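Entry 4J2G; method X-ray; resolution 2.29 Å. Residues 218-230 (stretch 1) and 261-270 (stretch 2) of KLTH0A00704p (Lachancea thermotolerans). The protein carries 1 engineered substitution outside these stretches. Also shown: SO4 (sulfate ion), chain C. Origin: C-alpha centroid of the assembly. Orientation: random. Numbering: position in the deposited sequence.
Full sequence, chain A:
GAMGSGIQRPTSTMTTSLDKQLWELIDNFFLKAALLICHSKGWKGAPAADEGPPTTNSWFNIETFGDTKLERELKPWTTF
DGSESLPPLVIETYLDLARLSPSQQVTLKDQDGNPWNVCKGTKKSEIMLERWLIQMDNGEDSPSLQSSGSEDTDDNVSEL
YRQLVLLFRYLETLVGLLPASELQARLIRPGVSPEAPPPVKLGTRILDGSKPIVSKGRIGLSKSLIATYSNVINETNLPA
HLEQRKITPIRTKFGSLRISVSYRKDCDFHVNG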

# COMPACT_ATOMS: atom_id res chain seq x y z
N ARG A 218 -8.45 13.50 5.44
CA ARG A 218 -8.70 12.08 5.18
C ARG A 218 -8.68 11.33 6.53
O ARG A 218 -8.30 11.91 7.52
CB ARG A 218 -7.65 11.52 4.18
CG ARG A 218 -6.22 11.39 4.75
CD ARG A 218 -5.39 10.59 3.74
NE ARG A 218 -3.97 10.38 4.08
CZ ARG A 218 -3.02 9.95 3.22
NH1 ARG A 218 -3.30 9.70 1.96
NH2 ARG A 218 -1.76 9.83 3.60
N ILE A 219 -9.10 10.07 6.60
CA ILE A 219 -8.85 9.25 7.78
C ILE A 219 -7.54 8.49 7.53
O ILE A 219 -7.50 7.54 6.71
CB ILE A 219 -9.97 8.21 8.01
CG1 ILE A 219 -11.35 8.84 8.18
CG2 ILE A 219 -9.66 7.29 9.19
CD1 ILE A 219 -11.57 9.55 9.49
N GLY A 220 -6.49 8.88 8.24
CA GLY A 220 -5.16 8.31 8.13
C GLY A 220 -5.06 6.87 8.67
O GLY A 220 -5.90 6.42 9.44
N LEU A 221 -4.02 6.14 8.26
CA LEU A 221 -3.71 4.86 8.93
C LEU A 221 -3.66 4.96 10.45
O LEU A 221 -4.02 3.99 11.13
CB LEU A 221 -2.38 4.30 8.41
CG LEU A 221 -2.43 3.49 7.12
CD1 LEU A 221 -1.09 2.80 7.01
CD2 LEU A 221 -3.61 2.48 7.02
N SER A 222 -3.22 6.11 10.99
CA SER A 222 -3.08 6.33 12.46
C SER A 222 -4.41 6.30 13.27
O SER A 222 -4.40 5.89 14.44
CB SER A 222 -2.33 7.64 12.77
OG SER A 222 -3.16 8.80 12.51
N LYS A 223 -5.51 6.73 12.65
CA LYS A 223 -6.82 6.70 13.27
C LYS A 223 -7.29 5.25 13.43
O LYS A 223 -7.54 4.53 12.48
CB LYS A 223 -7.83 7.54 12.46
CG LYS A 223 -7.82 9.04 12.77
CD LYS A 223 -8.57 9.40 14.07
CE LYS A 223 -7.69 9.32 15.34
NZ LYS A 223 -8.01 10.37 16.35
N SER A 224 -7.38 4.81 14.66
CA SER A 224 -7.89 3.51 14.91
C SER A 224 -9.34 3.87 14.91
O SER A 224 -9.70 5.05 15.13
CB SER A 224 -7.41 3.05 16.29
OG SER A 224 -7.96 3.88 17.27
N LEU A 225 -10.21 2.95 14.63
CA LEU A 225 -11.59 3.42 14.46
C LEU A 225 -12.46 2.68 15.47
O LEU A 225 -13.58 3.07 15.78
CB LEU A 225 -12.04 3.10 13.03
CG LEU A 225 -11.28 3.99 12.05
CD1 LEU A 225 -11.42 3.44 10.62
CD2 LEU A 225 -11.80 5.45 12.17
N ILE A 226 -11.88 1.59 15.94
CA ILE A 226 -12.34 0.62 16.86
C ILE A 226 -11.55 0.87 18.13
O ILE A 226 -10.34 0.56 18.20
CB ILE A 226 -11.93 -0.77 16.30
CG1 ILE A 226 -12.64 -0.99 14.95
CG2 ILE A 226 -12.15 -1.89 17.33
CD1 ILE A 226 -12.13 -2.22 14.16
N ALA A 227 -12.25 1.38 19.16
CA ALA A 227 -11.65 1.83 20.42
C ALA A 227 -11.28 0.67 21.34
O ALA A 227 -10.61 0.88 22.34
CB ALA A 227 -12.56 2.84 21.16
N THR A 228 -11.66 -0.56 21.01
CA THR A 228 -11.15 -1.70 21.80
C THR A 228 -9.65 -2.00 21.62
O THR A 228 -9.09 -2.78 22.36
CB THR A 228 -11.88 -3.02 21.53
OG1 THR A 228 -11.82 -3.31 20.15
CG2 THR A 228 -13.31 -2.95 21.94
N TYR A 229 -9.00 -1.42 20.63
CA TYR A 229 -7.59 -1.68 20.42
C TYR A 229 -6.75 -1.01 21.48
O TYR A 229 -6.90 0.19 21.73
CB TYR A 229 -7.16 -1.18 19.03
CG TYR A 229 -7.44 -2.22 18.00
CD1 TYR A 229 -6.74 -3.44 18.01
CD2 TYR A 229 -8.42 -2.03 17.01
CE1 TYR A 229 -7.04 -4.43 17.06
CE2 TYR A 229 -8.70 -3.00 16.05
CZ TYR A 229 -7.97 -4.18 16.05
OH TYR A 229 -8.22 -5.14 15.08
N SER A 230 -5.83 -1.77 22.05
CA SER A 230 -4.90 -1.20 23.01
C SER A 230 -3.41 -1.31 22.58
O SER A 230 -2.81 -2.42 22.43
CB SER A 230 -5.14 -1.85 24.38
OG SER A 230 -5.02 -0.87 25.39
N VAL A 261 4.78 -3.58 3.92
CA VAL A 261 3.45 -2.99 3.83
C VAL A 261 2.92 -2.93 5.25
O VAL A 261 3.05 -3.87 5.99
CB VAL A 261 2.45 -3.76 2.88
CG1 VAL A 261 2.23 -5.18 3.37
CG2 VAL A 261 1.08 -3.03 2.81
N SER A 262 2.37 -1.79 5.61
CA SER A 262 1.56 -1.60 6.83
C SER A 262 0.13 -1.43 6.40
O SER A 262 -0.14 -0.67 5.46
CB SER A 262 1.97 -0.32 7.50
OG SER A 262 3.25 -0.56 8.08
N TYR A 263 -0.79 -2.12 7.08
CA TYR A 263 -2.18 -2.12 6.72
C TYR A 263 -3.15 -2.14 7.91
O TYR A 263 -2.89 -2.74 8.92
CB TYR A 263 -2.49 -3.25 5.75
CG TYR A 263 -2.15 -4.62 6.31
CD1 TYR A 263 -0.86 -5.16 6.14
CD2 TYR A 263 -3.10 -5.37 6.94
CE1 TYR A 263 -0.53 -6.41 6.64
CE2 TYR A 263 -2.80 -6.66 7.44
CZ TYR A 263 -1.52 -7.18 7.26
OH TYR A 263 -1.23 -8.41 7.79
N ARG A 264 -4.27 -1.44 7.79
CA ARG A 264 -5.36 -1.55 8.74
C ARG A 264 -5.90 -3.00 8.77
O ARG A 264 -6.34 -3.51 7.74
CB ARG A 264 -6.43 -0.54 8.25
CG ARG A 264 -7.53 -0.29 9.24
CD ARG A 264 -8.61 0.66 8.66
NE ARG A 264 -8.07 1.96 8.34
CZ ARG A 264 -7.77 2.93 9.24
NH1 ARG A 264 -7.92 2.76 10.53
NH2 ARG A 264 -7.29 4.08 8.81
N LYS A 265 -5.80 -3.68 9.92
CA LYS A 265 -6.38 -5.02 10.16
C LYS A 265 -7.84 -5.22 9.80
O LYS A 265 -8.23 -6.28 9.33
CB LYS A 265 -6.25 -5.42 11.64
CG LYS A 265 -4.81 -5.66 12.15
CD LYS A 265 -4.79 -5.65 13.68
CE LYS A 265 -3.61 -6.41 14.21
NZ LYS A 265 -3.57 -6.21 15.68
N ASP A 266 -8.68 -4.22 10.06
CA ASP A 266 -10.08 -4.36 9.76
C ASP A 266 -10.51 -3.51 8.53
O ASP A 266 -10.30 -2.29 8.52
CB ASP A 266 -10.82 -3.87 10.99
CG ASP A 266 -10.42 -4.60 12.22
OD1 ASP A 266 -11.15 -5.59 12.51
OD2 ASP A 266 -9.43 -4.19 12.90
N CYS A 267 -11.18 -4.13 7.57
CA CYS A 267 -11.67 -3.42 6.39
C CYS A 267 -13.13 -3.79 6.12
O CYS A 267 -13.62 -3.65 5.02
CB CYS A 267 -10.86 -3.84 5.16
SG CYS A 267 -9.16 -3.30 5.16
N ASP A 268 -13.85 -4.31 7.10
CA ASP A 268 -15.22 -4.69 6.78
C ASP A 268 -16.08 -3.40 6.91
O ASP A 268 -16.76 -3.27 7.87
CB ASP A 268 -15.68 -5.80 7.74
CG ASP A 268 -17.08 -6.34 7.40
OD1 ASP A 268 -17.63 -6.07 6.33
OD2 ASP A 268 -17.65 -7.05 8.23
N PHE A 269 -15.90 -2.45 5.99
CA PHE A 269 -16.64 -1.16 5.88
C PHE A 269 -18.02 -1.28 5.23
O PHE A 269 -18.22 -2.15 4.39
CB PHE A 269 -15.82 -0.16 5.06
CG PHE A 269 -14.60 0.33 5.76
CD1 PHE A 269 -14.67 1.35 6.72
CD2 PHE A 269 -13.35 -0.23 5.48
CE1 PHE A 269 -13.52 1.82 7.39
CE2 PHE A 269 -12.18 0.24 6.14
CZ PHE A 269 -12.27 1.25 7.11
N HIS A 270 -18.95 -0.40 5.64
CA HIS A 270 -20.33 -0.43 5.20
C HIS A 270 -20.77 1.01 4.97
O HIS A 270 -20.25 1.97 5.56
CB HIS A 270 -21.24 -1.20 6.19
CG HIS A 270 -20.93 -2.67 6.25
ND1 HIS A 270 -21.17 -3.52 5.19
CD2 HIS A 270 -20.28 -3.41 7.18
CE1 HIS A 270 -20.75 -4.74 5.50
NE2 HIS A 270 -20.21 -4.70 6.70
S SO4 C . -1.19 8.27 8.28
O1 SO4 C . 0.20 7.96 8.55
O2 SO4 C . -1.83 8.03 9.58
O3 SO4 C . -1.58 9.64 7.87
O4 SO4 C . -1.62 7.41 7.16

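Stretch 1 has no regular helix or strand; it lies against the end of one strand, the loop after it, and Phe 269 in the next strand of stretch 2. The contact is modest, burying 458 Å² over both sides. Arg 264 gives up the most area.

Ile 219 is buried, and its CG2 lies 4.0 Å from Arg 264 NH2. A type I turn then runs from Gly 220 to Lys 223, closed by a hydrogen bond from Lys 223 N to Gly 220 O (3.2 Å). Arg 264 NH2 also donates to Gly 220 O, at 2.8 Å. A CB on Gly 220 would lie 2.7 Å from SO4 O2, so its absence leaves room for the sulfate, which probably comes from the crystallisation liquor. Leu 221 N and Ser 222 N hydrogen-bond to this ion.

Leu 221 is buried and packs beside Arg 264, its CD2 4.3 Å from Arg 264 CB. Its CD1 lies 3.9 Å from Ser 262 O. Lys 223 is exposed; its CA-to-CB bond points sideways and the end of its chain leads off from stretch 2. Its carbonyl serves the contact instead: Arg 264 NH1 donates to Lys 223 O at 2.7 Å. Both acceptors sit at the guanidinium edge, near its plane, where the N-H groups point. One planar group thus ties together both ends of the turn. Arg 264 has chi1 and chi2 t, which extends the chain before it bends at chi3 (m).

Leu 225 covers one guanidinium face, with CD1 3.6 Å from Arg 264 NH1. The same CD1 meets the ring edge of Phe 269, 4.2 Å from Phe 269 CE1.

Ile 226 is buried and points toward stretch 2; its CD1 is 3.5 Å from Asp 266 CG. A second type I turn, Ile 226 to Tyr 229, follows. Tyr 229 OH donates to Asp 266 OD2 at 2.7 Å. A phenol is long enough to reach this carboxylate.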